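Local coordinates for Lmo0651 protein (Listeria monocytogenes serovar 1/2a, PDB 6EP3) that controls expression of the Agr system and mediates virulence, acting as a transcriptional activator of the GntR family that probably binds specific regulatory DNA, at residues A112-M117 with K182-Y187; E118-S121 with E127-F130; R176-K181 with K203-E208. All blocks are in the same frame, centred on the assembly; numbering follows the deposited sequence.

Interaction 1 (A112-M117 with K182-Y187); sequences ARMQEM and KSNQIY. With SO4 (sulfate ion), chain O.
Met114 and Met117, one turn apart on helix 107-123, reach across to helix 173-192, where Met114 touches both Ser183 and Asn184, Met117 the serine alone. The helices run nearly antiparallel, their segment axes 166° apart in direction and 9.8 Å at closest approach, and Met114 and Ser183 are the nearest backbone pair, CA to CA 6.3 Å.

Met114 sends CG away from its backbone N (chi1 -180°), then folds at both later torsions, which swings the thioether over Asn184 at a slant. Its CG rests against Ser183 CB at 3.9 Å, SD lies 4.0 Å from Asn184 CB, and the methyl CE turns back to meet Asn184 OD1 at 3.7 Å. The amide oxygen thus sits at the methyl end; the amide nitrogen, ND2, is hydrogen-bonded to Glu188 on its own helix.

Met117 is straighter, bending only at chi3, and brings its methyl broadside to the serine hydroxyl, which lies roughly square to the SD-CE bond, Met117 CE to Ser183 OG 3.2 Å. That is close for a methyl against an oxygen, and no hydrogen bond crosses between the segments: OG turns back to the carbonyl of Thr179, as a helical serine can, so the polar atom is satisfied within its helix and presents itself to sulfur and carbon neighbours.

Away from this interface Arg113 faces a sulfate, probably from the crystallisation liquor, with NE and NH2 both donating to the one oxygen O4 at the guanidinium edge.

Helix 126-142 closes one flank of the contact, Phe136 touching both Met117 and Ser183, while helix 195-219 packs against Lys182, Gln185 and Ile186 of helix 173-192 in this all-helical FCD domain.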
# COMPACT_ATOMS: atom_id res chain seq x y z
N ALA B 112 -4.90 6.50 24.98
CA ALA B 112 -3.80 5.66 25.45
C ALA B 112 -2.57 5.82 24.57
O ALA B 112 -1.44 5.86 25.07
CB ALA B 112 -4.24 4.20 25.52
N ARG B 113 -2.76 5.90 23.25
CA ARG B 113 -1.62 6.05 22.34
C ARG B 113 -0.94 7.41 22.51
O ARG B 113 0.30 7.49 22.53
CB ARG B 113 -2.08 5.88 20.88
CG ARG B 113 -2.83 4.60 20.57
CD ARG B 113 -1.91 3.53 20.00
NE ARG B 113 -2.55 2.22 19.92
CZ ARG B 113 -2.94 1.64 18.79
NH1 ARG B 113 -2.75 2.25 17.62
NH2 ARG B 113 -3.52 0.45 18.82
N MET B 114 -1.73 8.47 22.64
CA MET B 114 -1.16 9.79 22.92
C MET B 114 -0.38 9.78 24.23
O MET B 114 0.70 10.38 24.34
CB MET B 114 -2.27 10.84 22.95
CG MET B 114 -1.79 12.26 23.22
SD MET B 114 -1.73 12.65 24.99
CE MET B 114 -3.35 12.12 25.51
N GLN B 115 -0.91 9.10 25.25
CA GLN B 115 -0.22 9.05 26.53
C GLN B 115 1.05 8.22 26.46
O GLN B 115 2.02 8.52 27.16
CB GLN B 115 -1.15 8.52 27.61
CG GLN B 115 -2.21 9.52 28.02
CD GLN B 115 -2.67 9.34 29.45
OE1 GLN B 115 -3.01 10.32 30.12
NE2 GLN B 115 -2.69 8.10 29.92
N GLU B 116 1.08 7.19 25.61
CA GLU B 116 2.32 6.45 25.41
C GLU B 116 3.36 7.33 24.74
O GLU B 116 4.56 7.24 25.05
CB GLU B 116 2.06 5.18 24.60
CG GLU B 116 1.52 4.03 25.43
CD GLU B 116 2.49 3.56 26.49
OE1 GLU B 116 2.58 4.20 27.56
OE2 GLU B 116 3.16 2.53 26.27
N MET B 117 2.93 8.17 23.80
CA MET B 117 3.82 9.20 23.27
C MET B 117 4.40 10.05 24.39
O MET B 117 5.61 10.26 24.48
CB MET B 117 3.08 10.08 22.28
CG MET B 117 2.87 9.47 20.92
SD MET B 117 1.55 10.37 20.12
CE MET B 117 2.53 11.69 19.43
N LYS B 182 -0.04 18.62 20.12
CA LYS B 182 -0.92 18.57 18.95
C LYS B 182 -1.76 17.30 18.96
O LYS B 182 -2.95 17.33 18.64
CB LYS B 182 -0.09 18.65 17.67
CG LYS B 182 0.23 20.07 17.23
CD LYS B 182 -1.02 20.78 16.71
CE LYS B 182 -0.78 22.26 16.53
NZ LYS B 182 -0.51 22.94 17.83
N SER B 183 -1.16 16.17 19.33
CA SER B 183 -1.90 14.92 19.41
C SER B 183 -3.01 15.01 20.45
O SER B 183 -4.13 14.55 20.21
CB SER B 183 -0.94 13.78 19.75
OG SER B 183 0.20 13.82 18.92
N ASN B 184 -2.71 15.61 21.61
CA ASN B 184 -3.74 15.78 22.63
C ASN B 184 -4.84 16.72 22.16
O ASN B 184 -6.02 16.50 22.45
CB ASN B 184 -3.12 16.28 23.93
CG ASN B 184 -4.15 16.51 25.00
OD1 ASN B 184 -4.66 15.56 25.59
ND2 ASN B 184 -4.49 17.77 25.24
N GLN B 185 -4.47 17.79 21.45
CA GLN B 185 -5.47 18.70 20.90
C GLN B 185 -6.38 17.99 19.92
O GLN B 185 -7.60 18.21 19.91
CB GLN B 185 -4.77 19.87 20.21
CG GLN B 185 -4.55 21.10 21.08
CD GLN B 185 -3.70 22.15 20.39
OE1 GLN B 185 -3.68 22.24 19.16
NE2 GLN B 185 -2.98 22.94 21.18
N ILE B 186 -5.81 17.13 19.07
CA ILE B 186 -6.61 16.36 18.12
C ILE B 186 -7.57 15.45 18.86
O ILE B 186 -8.76 15.38 18.54
CB ILE B 186 -5.69 15.58 17.17
CG1 ILE B 186 -5.01 16.54 16.18
CG2 ILE B 186 -6.47 14.52 16.41
CD1 ILE B 186 -3.70 16.02 15.63
N TYR B 187 -7.06 14.74 19.87
CA TYR B 187 -7.92 13.87 20.68
C TYR B 187 -9.07 14.66 21.30
O TYR B 187 -10.22 14.23 21.28
CB TYR B 187 -7.12 13.18 21.78
CG TYR B 187 -8.00 12.66 22.90
CD1 TYR B 187 -8.70 11.47 22.76
CD2 TYR B 187 -8.16 13.38 24.08
CE1 TYR B 187 -9.52 11.00 23.76
CE2 TYR B 187 -8.98 12.92 25.09
CZ TYR B 187 -9.66 11.73 24.93
OH TYR B 187 -10.47 11.26 25.93
S SO4 O . -4.30 -1.21 22.37
O1 SO4 O . -5.69 -1.43 21.98
O2 SO4 O . -3.45 -2.19 21.70
O3 SO4 O . -4.18 -1.36 23.82
O4 SO4 O . -3.89 0.14 21.98

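Interaction 2 (E118-S121 with E127-F130); sequences ERFS and ENYF. With SO4 (sulfate ion), chain S.
Phe120 and Asn128 face each other across a helical hairpin of the FCD domain, in which helix 107-123 turns sharply into helix 126-142; Phe120 and Tyr129 are the closest backbone pair, CA to CA 5.1 Å.

The aromatic interaction is CH-pi. Asn128 CB sits almost exactly over the middle of the Phe120 ring, 3.4 Å from the centroid and 6° off the normal, while the amide beyond it is tilted 28° from the ring plane. The amide end belongs to the turn: ND2 bonds to Asp125, whose side chain also touches that of Phe120.

Apolar packing continues beside it. Phe120 CB meets Tyr129 CB at 4.0 Å, and Ser121 CB lies 3.8 Å from Tyr129 CE1. Tyr129 carries CG anti to its own N (chi1 178°), which takes the ring along the inner side of the hairpin, past Ser121, toward helix 173-192. There the polar ends find partners: Tyr129 OH is hydrogen-bonded to Asn180 OD1, and Ser121 OG to Arg176 NE. No hydrogen bond joins the two segments themselves.

The ionic contacts lie on the outer side. Arg119 forms a salt bridge through NE with Glu116 one turn back, and Phe120 CE1 lies over one face of the Arg119 guanidinium, offset toward the rim. A sulfate, probably from the crystallisation liquor, accepts a hydrogen bond from that group, Arg119 NH1 to O2 at 2.9 Å.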
# COMPACT_ATOMS: atom_id res chain seq x y z
N GLU B 118 3.52 10.57 25.25
CA GLU B 118 3.97 11.38 26.38
C GLU B 118 4.99 10.63 27.23
O GLU B 118 6.02 11.19 27.63
CB GLU B 118 2.78 11.80 27.24
CG GLU B 118 2.19 13.15 26.89
CD GLU B 118 0.95 13.46 27.70
OE1 GLU B 118 0.13 12.55 27.92
OE2 GLU B 118 0.80 14.63 28.13
N ARG B 119 4.72 9.36 27.52
CA ARG B 119 5.58 8.58 28.40
C ARG B 119 6.96 8.38 27.79
O ARG B 119 7.98 8.56 28.46
CB ARG B 119 4.93 7.23 28.70
CG ARG B 119 5.84 6.27 29.44
CD ARG B 119 5.05 5.10 30.02
NE ARG B 119 4.86 4.01 29.06
CZ ARG B 119 5.64 2.95 28.98
NH1 ARG B 119 6.68 2.82 29.80
NH2 ARG B 119 5.39 2.00 28.09
N PHE B 120 7.00 7.99 26.52
CA PHE B 120 8.30 7.74 25.89
C PHE B 120 9.07 9.04 25.67
O PHE B 120 10.30 9.05 25.74
CB PHE B 120 8.10 6.97 24.59
CG PHE B 120 7.77 5.52 24.81
CD1 PHE B 120 8.54 4.75 25.66
CD2 PHE B 120 6.67 4.94 24.19
CE1 PHE B 120 8.24 3.41 25.88
CE2 PHE B 120 6.36 3.61 24.41
CZ PHE B 120 7.15 2.84 25.25
N SER B 121 8.37 10.16 25.47
CA SER B 121 9.06 11.45 25.43
C SER B 121 9.64 11.80 26.80
O SER B 121 10.75 12.35 26.89
CB SER B 121 8.12 12.55 24.96
OG SER B 121 8.81 13.77 24.81
N GLU B 127 13.28 5.63 19.80
CA GLU B 127 12.67 4.64 18.93
C GLU B 127 11.24 4.35 19.35
O GLU B 127 10.33 4.29 18.51
CB GLU B 127 13.50 3.35 18.94
CG GLU B 127 14.85 3.45 18.23
CD GLU B 127 15.82 4.40 18.91
OE1 GLU B 127 15.70 4.60 20.14
OE2 GLU B 127 16.70 4.95 18.21
N ASN B 128 11.01 4.19 20.65
CA ASN B 128 9.66 3.92 21.12
C ASN B 128 8.76 5.14 20.95
O ASN B 128 7.57 4.98 20.68
CB ASN B 128 9.69 3.47 22.57
CG ASN B 128 10.08 2.01 22.70
OD1 ASN B 128 9.63 1.17 21.93
ND2 ASN B 128 10.92 1.71 23.69
N TYR B 129 9.31 6.35 21.05
CA TYR B 129 8.50 7.54 20.80
C TYR B 129 8.08 7.63 19.33
O TYR B 129 6.94 7.99 19.03
CB TYR B 129 9.26 8.80 21.21
CG TYR B 129 8.49 10.07 20.91
CD1 TYR B 129 7.49 10.52 21.77
CD2 TYR B 129 8.74 10.79 19.76
CE1 TYR B 129 6.78 11.67 21.49
CE2 TYR B 129 8.03 11.94 19.47
CZ TYR B 129 7.05 12.37 20.33
OH TYR B 129 6.35 13.52 20.03
N PHE B 130 9.01 7.34 18.42
CA PHE B 130 8.67 7.28 17.00
C PHE B 130 7.57 6.26 16.74
O PHE B 130 6.57 6.54 16.06
CB PHE B 130 9.92 6.95 16.18
CG PHE B 130 9.91 7.49 14.77
CD1 PHE B 130 9.38 8.74 14.48
CD2 PHE B 130 10.47 6.75 13.74
CE1 PHE B 130 9.38 9.23 13.19
CE2 PHE B 130 10.48 7.24 12.44
CZ PHE B 130 9.93 8.48 12.16
S SO4 S . 7.20 -1.21 30.21
O1 SO4 S . 7.07 -1.58 28.80
O2 SO4 S . 7.68 0.17 30.30
O3 SO4 S . 8.16 -2.09 30.86
O4 SO4 S . 5.90 -1.32 30.87

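Interaction 3 (R176-K181 with K203-E208); sequences REWTNK and KSMFAE
The last two helices of the chain, 173-192 and 195-219, form an antiparallel hairpin, and Trp178 is the side chain that bridges them at this level. The segment axes stay 10.9 Å apart and cross at -162°, and a large indole spans that separation.

Trp178 has CG anti to the backbone N, pointing the six-membered ring at helix 195-219, so that its far corner, CH2, does most of the touching. CH2 comes to 3.3 Å from Glu208 CB and to 3.6 Å from Met205 CA. The ring edge is thus turned to the helix backbone, with Ser204 O lying near the ring plane 4.0 Å from CH2.

One face is met by Glu208. Its CG sits 3.9 Å from the centroid of the six-membered ring, 21° off the normal, a CH-pi contact made by the aliphatic part of the acid. The chain then bends at chi2, carrying the carboxylate away, its plane 68° from the indole's; OE2 is hydrogen-bonded to Gln212 one turn on.

Met205 completes the group, its CG 4.2 Å from Trp178 CZ3, while its side chain also touches Lys182 and Ile186 farther along helix 173-192. No hydrogen bond links the two segments: this is aromatic and aliphatic packing between consecutive antiparallel helices, the plain helical-hairpin arrangement of an all-alpha FCD domain.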
# COMPACT_ATOMS: atom_id res chain seq x y z
N ARG B 176 9.24 17.25 20.19
CA ARG B 176 8.48 16.14 20.76
C ARG B 176 7.30 16.65 21.57
O ARG B 176 6.18 16.14 21.44
CB ARG B 176 9.38 15.27 21.64
CG ARG B 176 10.36 14.42 20.87
CD ARG B 176 10.71 13.17 21.64
NE ARG B 176 11.10 13.44 23.02
CZ ARG B 176 12.35 13.70 23.40
NH1 ARG B 176 13.33 13.72 22.50
NH2 ARG B 176 12.62 13.93 24.68
N GLU B 177 7.52 17.67 22.40
CA GLU B 177 6.45 18.19 23.24
C GLU B 177 5.39 18.89 22.41
O GLU B 177 4.19 18.79 22.71
CB GLU B 177 7.02 19.14 24.30
CG GLU B 177 7.80 18.43 25.39
CD GLU B 177 8.41 19.38 26.38
OE1 GLU B 177 8.34 20.61 26.16
OE2 GLU B 177 8.97 18.89 27.39
N TRP B 178 5.80 19.59 21.35
CA TRP B 178 4.82 20.19 20.46
C TRP B 178 3.96 19.13 19.78
O TRP B 178 2.74 19.28 19.67
CB TRP B 178 5.53 21.06 19.42
CG TRP B 178 4.59 21.78 18.52
CD1 TRP B 178 4.05 23.02 18.71
CD2 TRP B 178 4.09 21.31 17.26
NE1 TRP B 178 3.23 23.34 17.65
CE2 TRP B 178 3.24 22.31 16.75
CE3 TRP B 178 4.27 20.14 16.53
CZ2 TRP B 178 2.58 22.18 15.53
CZ3 TRP B 178 3.61 20.00 15.31
CH2 TRP B 178 2.77 21.01 14.84
N THR B 179 4.59 18.04 19.33
CA THR B 179 3.83 16.97 18.69
C THR B 179 2.88 16.30 19.68
O THR B 179 1.74 15.97 19.33
CB THR B 179 4.79 15.94 18.08
OG1 THR B 179 5.74 16.62 17.25
CG2 THR B 179 4.03 14.92 17.26
N ASN B 180 3.32 16.12 20.93
CA ASN B 180 2.44 15.56 21.95
C ASN B 180 1.25 16.48 22.21
O ASN B 180 0.11 16.02 22.34
CB ASN B 180 3.21 15.31 23.24
CG ASN B 180 4.30 14.26 23.08
OD1 ASN B 180 4.39 13.58 22.06
ND2 ASN B 180 5.13 14.12 24.11
N LYS B 181 1.50 17.79 22.30
CA LYS B 181 0.42 18.74 22.51
C LYS B 181 -0.56 18.72 21.34
O LYS B 181 -1.77 18.79 21.54
CB LYS B 181 0.99 20.15 22.70
CG LYS B 181 -0.06 21.26 22.63
CD LYS B 181 0.53 22.62 22.95
CE LYS B 181 1.42 23.13 21.82
NZ LYS B 181 2.12 24.40 22.18
N LYS B 203 -3.84 18.85 9.89
CA LYS B 203 -3.15 19.47 8.77
C LYS B 203 -1.99 20.34 9.26
O LYS B 203 -0.90 20.31 8.68
CB LYS B 203 -4.14 20.28 7.94
CG LYS B 203 -3.50 21.16 6.88
CD LYS B 203 -4.55 21.77 5.96
CE LYS B 203 -3.91 22.59 4.85
NZ LYS B 203 -4.93 23.19 3.94
N SER B 204 -2.22 21.11 10.33
CA SER B 204 -1.16 21.94 10.88
C SER B 204 -0.01 21.10 11.42
O SER B 204 1.17 21.43 11.22
CB SER B 204 -1.73 22.82 12.00
OG SER B 204 -0.70 23.43 12.75
N MET B 205 -0.33 20.01 12.11
CA MET B 205 0.69 19.09 12.60
C MET B 205 1.56 18.58 11.47
O MET B 205 2.80 18.62 11.54
CB MET B 205 0.03 17.92 13.33
CG MET B 205 1.00 16.99 14.05
SD MET B 205 0.20 15.52 14.75
CE MET B 205 -0.36 14.71 13.25
N PHE B 206 0.92 18.11 10.40
CA PHE B 206 1.68 17.56 9.28
C PHE B 206 2.49 18.64 8.58
O PHE B 206 3.63 18.39 8.16
CB PHE B 206 0.73 16.86 8.30
CG PHE B 206 0.42 15.44 8.67
CD1 PHE B 206 1.29 14.41 8.35
CD2 PHE B 206 -0.74 15.13 9.36
CE1 PHE B 206 1.00 13.11 8.69
CE2 PHE B 206 -1.03 13.83 9.72
CZ PHE B 206 -0.16 12.82 9.38
N ALA B 207 1.95 19.85 8.47
CA ALA B 207 2.69 20.93 7.82
C ALA B 207 3.94 21.29 8.62
O ALA B 207 5.02 21.49 8.04
CB ALA B 207 1.79 22.16 7.65
N GLU B 208 3.81 21.37 9.94
CA GLU B 208 4.97 21.69 10.76
C GLU B 208 6.00 20.57 10.71
O GLU B 208 7.21 20.84 10.64
CB GLU B 208 4.55 21.99 12.19
CG GLU B 208 5.70 22.29 13.13
CD GLU B 208 6.50 23.50 12.69
OE1 GLU B 208 5.91 24.44 12.12
OE2 GLU B 208 7.73 23.51 12.93

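How the interactions relate
Helix 173-192 serves both interactions 1 and 3, packing against helix 107-123 at one and helix 195-219 at the other; interaction 2 joins helix 107-123 to its successor. Interaction 1 is the buried one, methionines against small polar residues, whereas interactions 2 and 3 are partly buried and rely on CH-pi contacts with an aromatic ring. None has a hydrogen bond between its own segments; some polar links stay within one helix, and two side-chain hydrogen bonds run from interaction 2 to interaction 3. Met117 is one residue by which interaction 1 meets both others, its O touching Tyr129 CD1 (3.3 Å) and its CE approaching Asn180 OD1 (3.7 Å); Lys182 and Ile186 also reach interaction 3.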